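Long-range contact in probable exosome complex exonuclease 2 (Pyrococcus abyssi, PDB 2PO1), which is a non-catalytic subunit of the archaeal exosome, an RNA-degrading complex, and probably helps to structure the active site of its Rrp41 partner: residues 216-228 with 237-250. Numbering follows the deposited sequence.
Sequences EELVMDGKITITT and VQKSEGGAFKLEEV
I224 lies over one face of the F245 ring, its CB 4.2 Å from the ring centroid in a CH-pi contact displaced toward the rim. The CG2 branch reaches F245 CE1 at 3.7 Å, whereas CG1, anti to the backbone N (chi1 -172°), lies 4.0 Å from K239 N and carries CD1 at about a right angle to CG2, to V250 CG2 at 3.9 Å and near V237 CG1. At the edge of the same ring sits the backbone N of K223. The strands form an antiparallel ladder: T225 and Q238 exchange two backbone hydrogen bonds, and S240 N donates to K223 O at 2.9 Å, with only a weak hydrogen bond in return. On the opposite face a water joins Q238 O, S240 OG and T225 OG1, which also hydrogen-bonds T200. K239 bends at chi2 (-93°), and its NZ donates to E241 O (2.9 Å), to G243 O (2.8 Å) and to the backbone of a neighbouring protein chain; a methionine here would probably leave these carbonyls without their donor. In the C-terminal RNase PH domain, strand 222-228 lies between strands 197-204 and 234-240, helix 247-275 covers the I224 face, and another protein's strand extends the sheet.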
ATOM      1  N   GLU C 216     -17.739  -4.280  29.355  1.00 23.79           N
ATOM      2  CA  GLU C 216     -18.698  -3.172  29.289  1.00 23.35           C
ATOM      3  C   GLU C 216     -18.721  -2.555  27.888  1.00 22.23           C
ATOM      4  O   GLU C 216     -19.791  -2.212  27.374  1.00 22.49           O
ATOM      5  CB  GLU C 216     -18.417  -2.146  30.343  1.00 22.81           C
ATOM      6  CG  GLU C 216     -18.917  -2.584  31.706  1.00 24.60           C
ATOM      7  CD  GLU C 216     -18.277  -1.882  32.856  1.00 22.94           C
ATOM      8  OE1 GLU C 216     -18.810  -2.029  33.962  1.00 24.11           O
ATOM      9  OE2 GLU C 216     -17.269  -1.169  32.700  1.00 24.88           O
ATOM     10  N   GLU C 217     -17.560  -2.417  27.264  1.00 21.04           N
ATOM     11  CA  GLU C 217     -17.534  -1.902  25.886  1.00 19.58           C
ATOM     12  C   GLU C 217     -18.272  -2.816  24.959  1.00 20.91           C
ATOM     13  O   GLU C 217     -18.922  -2.367  24.021  1.00 21.68           O
ATOM     14  CB  GLU C 217     -16.137  -1.713  25.396  1.00 18.51           C
ATOM     15  CG  GLU C 217     -15.406  -0.588  26.089  1.00 18.98           C
ATOM     16  CD  GLU C 217     -13.955  -0.536  25.697  1.00 21.13           C
ATOM     17  OE1 GLU C 217     -13.425  -1.521  25.173  1.00 17.52           O
ATOM     18  OE2 GLU C 217     -13.336   0.510  25.916  1.00 23.75           O
ATOM     19  N   LEU C 218     -18.210  -4.108  25.227  1.00 21.99           N
ATOM     20  CA  LEU C 218     -18.974  -5.060  24.415  1.00 23.77           C
ATOM     21  C   LEU C 218     -20.467  -4.826  24.436  1.00 23.32           C
ATOM     22  O   LEU C 218     -21.137  -5.066  23.448  1.00 23.95           O
ATOM     23  CB  LEU C 218     -18.610  -6.510  24.727  1.00 24.26           C
ATOM     24  CG  LEU C 218     -17.181  -6.865  24.313  1.00 28.48           C
ATOM     25  CD1 LEU C 218     -16.791  -8.233  24.856  1.00 33.26           C
ATOM     26  CD2 LEU C 218     -16.952  -6.824  22.773  1.00 31.65           C
ATOM     27  N   VAL C 219     -21.006  -4.302  25.530  1.00 23.86           N
ATOM     28  CA  VAL C 219     -22.430  -4.115  25.630  1.00 24.34           C
ATOM     29  C   VAL C 219     -22.876  -2.650  25.601  1.00 25.11           C
ATOM     30  O   VAL C 219     -24.055  -2.374  25.672  1.00 25.64           O
ATOM     31  CB  VAL C 219     -22.964  -4.791  26.920  1.00 26.93           C
ATOM     32  CG1 VAL C 219     -22.298  -6.165  27.108  1.00 28.83           C
ATOM     33  CG2 VAL C 219     -22.753  -3.911  28.123  1.00 24.81           C
ATOM     34  N   MET C 220     -21.954  -1.697  25.489  1.00 23.78           N
ATOM     35  CA  MET C 220     -22.353  -0.324  25.612  1.00 24.03           C
ATOM     36  C   MET C 220     -23.154   0.131  24.409  1.00 24.17           C
ATOM     37  O   MET C 220     -23.051  -0.423  23.310  1.00 23.18           O
ATOM     38  CB  MET C 220     -21.119   0.579  25.781  1.00 23.43           C
ATOM     39  CG  MET C 220     -20.221   0.580  24.585  1.00 20.50           C
ATOM     40  SD  MET C 220     -18.825   1.607  24.867  1.00 22.17           S
ATOM     41  CE  MET C 220     -17.971   1.210  23.342  1.00 18.56           C
ATOM     42  N   ASP C 221     -23.917   1.180  24.620  1.00 24.74           N
ATOM     43  CA  ASP C 221     -24.642   1.785  23.548  1.00 26.84           C
ATOM     44  C   ASP C 221     -23.735   2.724  22.828  1.00 25.71           C
ATOM     45  O   ASP C 221     -23.718   2.767  21.612  1.00 27.06           O
ATOM     46  CB  ASP C 221     -25.838   2.536  24.117  1.00 29.59           C
ATOM     47  CG  ASP C 221     -26.928   1.603  24.492  1.00 33.19           C
ATOM     48  OD1 ASP C 221     -27.382   0.862  23.601  1.00 38.83           O
ATOM     49  OD2 ASP C 221     -27.276   1.544  25.667  1.00 39.85           O
ATOM     50  N   GLY C 222     -22.939   3.457  23.585  1.00 24.78           N
ATOM     51  CA  GLY C 222     -22.107   4.505  23.005  1.00 22.92           C
ATOM     52  C   GLY C 222     -21.108   4.936  24.047  1.00 22.29           C
ATOM     53  O   GLY C 222     -21.074   4.391  25.145  1.00 21.35           O
ATOM     54  N   LYS C 223     -20.279   5.920  23.701  1.00 21.16           N
ATOM     55  CA  LYS C 223     -19.162   6.225  24.560  1.00 20.63           C
ATOM     56  C   LYS C 223     -18.841   7.659  24.330  1.00 19.52           C
ATOM     57  O   LYS C 223     -19.150   8.182  23.277  1.00 18.66           O
ATOM     58  CB  LYS C 223     -18.007   5.343  24.135  1.00 19.54           C
ATOM     59  CG  LYS C 223     -16.661   5.742  24.601  1.00 22.27           C
ATOM     60  CD  LYS C 223     -15.680   4.701  24.107  1.00 24.22           C
ATOM     61  CE  LYS C 223     -15.439   3.719  25.205  1.00 27.90           C
ATOM     62  NZ  LYS C 223     -14.357   2.752  24.964  1.00 27.60           N
ATOM     63  N   ILE C 224     -18.303   8.320  25.341  1.00 19.27           N
ATOM     64  CA  ILE C 224     -17.943   9.712  25.180  1.00 20.45           C
ATOM     65  C   ILE C 224     -16.699   9.928  25.972  1.00 20.81           C
ATOM     66  O   ILE C 224     -16.556   9.405  27.079  1.00 20.53           O
ATOM     67  CB  ILE C 224     -19.110  10.735  25.639  1.00 21.06           C
ATOM     68  CG1 ILE C 224     -18.725  12.171  25.241  1.00 22.55           C
ATOM     69  CG2 ILE C 224     -19.383  10.621  27.115  1.00 22.24           C
ATOM     70  CD1 ILE C 224     -19.863  13.169  25.270  1.00 23.58           C
ATOM     71  N   THR C 225     -15.763  10.645  25.357  1.00 20.59           N
ATOM     72  CA  THR C 225     -14.501  10.942  26.006  1.00 20.93           C
ATOM     73  C   THR C 225     -14.426  12.433  26.136  1.00 20.32           C
ATOM     74  O   THR C 225     -14.724  13.146  25.176  1.00 19.56           O
ATOM     75  CB  THR C 225     -13.324  10.470  25.157  1.00 20.37           C
ATOM     76  OG1 THR C 225     -13.264   9.038  25.170  1.00 19.22           O
ATOM     77  CG2 THR C 225     -12.044  11.050  25.694  1.00 21.97           C
ATOM     78  N   ILE C 226     -14.144  12.880  27.363  1.00 21.03           N
ATOM     79  CA  ILE C 226     -13.877  14.277  27.696  1.00 22.25           C
ATOM     80  C   ILE C 226     -12.447  14.398  28.185  1.00 20.54           C
ATOM     81  O   ILE C 226     -12.084  13.791  29.187  1.00 20.63           O
ATOM     82  CB  ILE C 226     -14.766  14.776  28.912  1.00 23.95           C
ATOM     83  CG1 ILE C 226     -16.223  14.287  28.792  1.00 25.38           C
ATOM     84  CG2 ILE C 226     -14.659  16.259  29.053  1.00 25.92           C
ATOM     85  CD1 ILE C 226     -16.918  14.812  27.513  1.00 27.53           C
ATOM     86  N   THR C 227     -11.651  15.216  27.517  1.00 20.44           N
ATOM     87  CA  THR C 227     -10.292  15.434  27.905  1.00 21.26           C
ATOM     88  C   THR C 227     -10.118  16.827  28.456  1.00 21.84           C
ATOM     89  O   THR C 227     -10.478  17.806  27.802  1.00 22.86           O
ATOM     90  CB  THR C 227      -9.374  15.299  26.667  1.00 20.39           C
ATOM     91  OG1 THR C 227      -9.577  14.020  26.104  1.00 18.55           O
ATOM     92  CG2 THR C 227      -7.909  15.493  27.049  1.00 20.48           C
ATOM     93  N   THR C 228      -9.587  16.923  29.667  1.00 22.89           N
ATOM     94  CA  THR C 228      -9.529  18.173  30.361  1.00 24.52           C
ATOM     95  C   THR C 228      -8.146  18.332  30.964  1.00 25.62           C
ATOM     96  O   THR C 228      -7.489  17.329  31.255  1.00 24.07           O
ATOM     97  CB  THR C 228     -10.591  18.260  31.475  1.00 26.35           C
ATOM     98  OG1 THR C 228     -10.338  17.238  32.429  1.00 23.03           O
ATOM     99  CG2 THR C 228     -11.966  18.056  30.893  1.00 26.69           C
ATOM    100  N   VAL C 237     -13.250  16.479  23.004  1.00 17.73           N
ATOM    101  CA  VAL C 237     -14.431  15.675  23.310  1.00 16.61           C
ATOM    102  C   VAL C 237     -14.653  14.835  22.119  1.00 17.30           C
ATOM    103  O   VAL C 237     -14.479  15.318  21.006  1.00 18.03           O
ATOM    104  CB  VAL C 237     -15.687  16.542  23.505  1.00 18.26           C
ATOM    105  CG1 VAL C 237     -16.951  15.642  23.723  1.00 16.96           C
ATOM    106  CG2 VAL C 237     -15.496  17.427  24.719  1.00 22.27           C
ATOM    107  N   GLN C 238     -15.036  13.583  22.359  1.00 16.76           N
ATOM    108  CA  GLN C 238     -15.334  12.667  21.318  1.00 17.52           C
ATOM    109  C   GLN C 238     -16.347  11.665  21.842  1.00 17.45           C
ATOM    110  O   GLN C 238     -16.025  10.745  22.608  1.00 16.67           O
ATOM    111  CB  GLN C 238     -14.056  11.935  20.858  1.00 14.69           C
ATOM    112  CG  GLN C 238     -14.303  11.086  19.701  1.00 17.60           C
ATOM    113  CD  GLN C 238     -13.895  11.704  18.401  1.00 17.01           C
ATOM    114  OE1 GLN C 238     -13.705  12.917  18.290  1.00 17.58           O
ATOM    115  NE2 GLN C 238     -13.695  10.845  17.381  1.00 17.59           N
ATOM    116  N   LYS C 239     -17.581  11.866  21.411  1.00 18.91           N
ATOM    117  CA  LYS C 239     -18.555  10.787  21.433  1.00 18.19           C
ATOM    118  C   LYS C 239     -18.029   9.831  20.354  1.00 18.05           C
ATOM    119  O   LYS C 239     -17.727  10.279  19.216  1.00 17.68           O
ATOM    120  CB  LYS C 239     -19.925  11.318  21.053  1.00 18.11           C
ATOM    121  CG  LYS C 239     -21.014  10.274  21.175  1.00 16.79           C
ATOM    122  CD  LYS C 239     -21.248   9.567  19.870  1.00 12.22           C
ATOM    123  CE  LYS C 239     -22.430   8.592  20.014  1.00 16.12           C
ATOM    124  NZ  LYS C 239     -22.862   8.116  18.660  1.00 12.93           N
ATOM    125  N   SER C 240     -17.875   8.542  20.719  1.00 19.37           N
ATOM    126  CA  SER C 240     -17.416   7.498  19.840  1.00 18.75           C
ATOM    127  C   SER C 240     -18.392   6.302  19.832  1.00 19.08           C
ATOM    128  O   SER C 240     -19.210   6.139  20.730  1.00 20.35           O
ATOM    129  CB  SER C 240     -16.000   7.036  20.177  1.00 18.15           C
ATOM    130  OG  SER C 240     -15.921   6.509  21.476  1.00 19.97           O
ATOM    131  N   GLU C 241     -18.301   5.491  18.789  1.00 18.36           N
ATOM    132  CA  GLU C 241     -19.222   4.362  18.555  1.00 17.36           C
ATOM    133  C   GLU C 241     -20.599   4.957  18.390  1.00 17.90           C
ATOM    134  O   GLU C 241     -20.702   6.170  18.171  1.00 16.62           O
ATOM    135  CB  GLU C 241     -19.187   3.351  19.717  1.00 18.41           C
ATOM    136  CG  GLU C 241     -17.796   2.877  20.091  1.00 15.06           C
ATOM    137  CD  GLU C 241     -16.959   2.548  18.853  1.00 18.95           C
ATOM    138  OE1 GLU C 241     -15.805   2.953  18.768  1.00 18.72           O
ATOM    139  OE2 GLU C 241     -17.500   1.956  17.928  1.00 23.88           O
ATOM    140  N   GLY C 242     -21.631   4.104  18.448  1.00 17.35           N
ATOM    141  CA  GLY C 242     -22.990   4.528  18.176  1.00 20.64           C
ATOM    142  C   GLY C 242     -23.671   5.037  19.438  1.00 21.57           C
ATOM    143  O   GLY C 242     -23.044   5.629  20.312  1.00 21.52           O
ATOM    144  N   GLY C 243     -24.969   4.811  19.532  1.00 22.92           N
ATOM    145  CA  GLY C 243     -25.716   5.370  20.675  1.00 24.20           C
ATOM    146  C   GLY C 243     -25.872   6.865  20.566  1.00 24.45           C
ATOM    147  O   GLY C 243     -25.415   7.494  19.613  1.00 23.62           O
ATOM    148  N   ALA C 244     -26.508   7.427  21.592  1.00 25.25           N
ATOM    149  CA  ALA C 244     -26.874   8.801  21.625  1.00 25.54           C
ATOM    150  C   ALA C 244     -26.763   9.213  23.069  1.00 25.36           C
ATOM    151  O   ALA C 244     -27.018   8.417  23.957  1.00 26.93           O
ATOM    152  CB  ALA C 244     -28.273   8.980  21.170  1.00 26.42           C
ATOM    153  N   PHE C 245     -26.380  10.459  23.293  1.00 24.01           N
ATOM    154  CA  PHE C 245     -26.309  10.968  24.640  1.00 23.52           C
ATOM    155  C   PHE C 245     -27.283  12.098  24.741  1.00 25.51           C
ATOM    156  O   PHE C 245     -27.557  12.776  23.752  1.00 25.52           O
ATOM    157  CB  PHE C 245     -24.907  11.450  24.927  1.00 21.36           C
ATOM    158  CG  PHE C 245     -23.917  10.341  25.068  1.00 20.41           C
ATOM    159  CD1 PHE C 245     -23.530   9.911  26.324  1.00 19.89           C
ATOM    160  CD2 PHE C 245     -23.385   9.721  23.947  1.00 18.53           C
ATOM    161  CE1 PHE C 245     -22.629   8.915  26.495  1.00 18.99           C
ATOM    162  CE2 PHE C 245     -22.457   8.692  24.099  1.00 20.42           C
ATOM    163  CZ  PHE C 245     -22.075   8.277  25.402  1.00 14.35           C
ATOM    164  N   LYS C 246     -27.808  12.297  25.938  1.00 27.53           N
ATOM    165  CA  LYS C 246     -28.612  13.439  26.246  1.00 29.17           C
ATOM    166  C   LYS C 246     -27.650  14.557  26.601  1.00 29.05           C
ATOM    167  O   LYS C 246     -26.528  14.293  27.054  1.00 27.87           O
ATOM    168  CB  LYS C 246     -29.519  13.144  27.449  1.00 32.23           C
ATOM    169  CG  LYS C 246     -30.558  12.063  27.215  1.00 32.76           C
ATOM    170  CD  LYS C 246     -31.420  12.439  26.033  1.00 36.15           C
ATOM    171  CE  LYS C 246     -32.632  11.546  25.937  1.00 40.01           C
ATOM    172  NZ  LYS C 246     -33.327  11.908  24.702  1.00 41.17           N
ATOM    173  N   LEU C 247     -28.082  15.787  26.380  1.00 29.59           N
ATOM    174  CA  LEU C 247     -27.284  16.966  26.723  1.00 31.41           C
ATOM    175  C   LEU C 247     -26.881  16.939  28.231  1.00 32.21           C
ATOM    176  O   LEU C 247     -25.758  17.299  28.603  1.00 31.02           O
ATOM    177  CB  LEU C 247     -28.096  18.243  26.426  1.00 32.29           C
ATOM    178  CG  LEU C 247     -27.496  19.663  26.516  1.00 32.44           C
ATOM    179  CD1 LEU C 247     -27.926  20.371  27.727  1.00 35.22           C
ATOM    180  CD2 LEU C 247     -25.978  19.679  26.379  1.00 30.39           C
ATOM    181  N   GLU C 248     -27.800  16.498  29.077  1.00 34.09           N
ATOM    182  CA  GLU C 248     -27.538  16.410  30.506  1.00 35.48           C
ATOM    183  C   GLU C 248     -26.565  15.299  30.808  1.00 33.22           C
ATOM    184  O   GLU C 248     -25.909  15.355  31.815  1.00 33.23           O
ATOM    185  CB  GLU C 248     -28.823  16.198  31.277  1.00 37.95           C
ATOM    186  CG  GLU C 248     -29.876  15.564  30.415  1.00 41.51           C
ATOM    187  CD  GLU C 248     -30.610  16.593  29.556  1.00 45.74           C
ATOM    188  OE1 GLU C 248     -30.976  17.702  30.083  1.00 46.75           O
ATOM    189  OE2 GLU C 248     -30.821  16.276  28.359  1.00 41.31           O
ATOM    190  N   GLU C 249     -26.461  14.292  29.944  1.00 32.41           N
ATOM    191  CA  GLU C 249     -25.430  13.237  30.123  1.00 31.50           C
ATOM    192  C   GLU C 249     -24.061  13.742  29.796  1.00 30.00           C
ATOM    193  O   GLU C 249     -23.102  13.458  30.498  1.00 29.68           O
ATOM    194  CB  GLU C 249     -25.749  11.989  29.293  1.00 30.06           C
ATOM    195  CG  GLU C 249     -27.015  11.216  29.820  1.00 33.07           C
ATOM    196  CD  GLU C 249     -27.524  10.160  28.843  1.00 32.82           C
ATOM    197  OE1 GLU C 249     -27.193  10.236  27.639  1.00 31.97           O
ATOM    198  OE2 GLU C 249     -28.272   9.247  29.269  1.00 37.44           O
ATOM    199  N   VAL C 250     -23.958  14.491  28.711  1.00 30.26           N
ATOM    200  CA  VAL C 250     -22.719  15.212  28.382  1.00 29.47           C
ATOM    201  C   VAL C 250     -22.228  16.140  29.491  1.00 30.70           C
ATOM    202  O   VAL C 250     -21.075  16.066  29.920  1.00 30.03           O
ATOM    203  CB  VAL C 250     -22.918  15.999  27.089  1.00 29.68           C
ATOM    204  CG1 VAL C 250     -21.714  16.937  26.795  1.00 30.65           C
ATOM    205  CG2 VAL C 250     -23.175  15.009  25.986  1.00 27.09           C
TER
HETATM  206  O   HOH W   1     -21.632   1.069  20.083  1.00 43.99           O
HETATM  207  O   HOH W   2     -14.753   8.479  22.818  1.00 22.37           O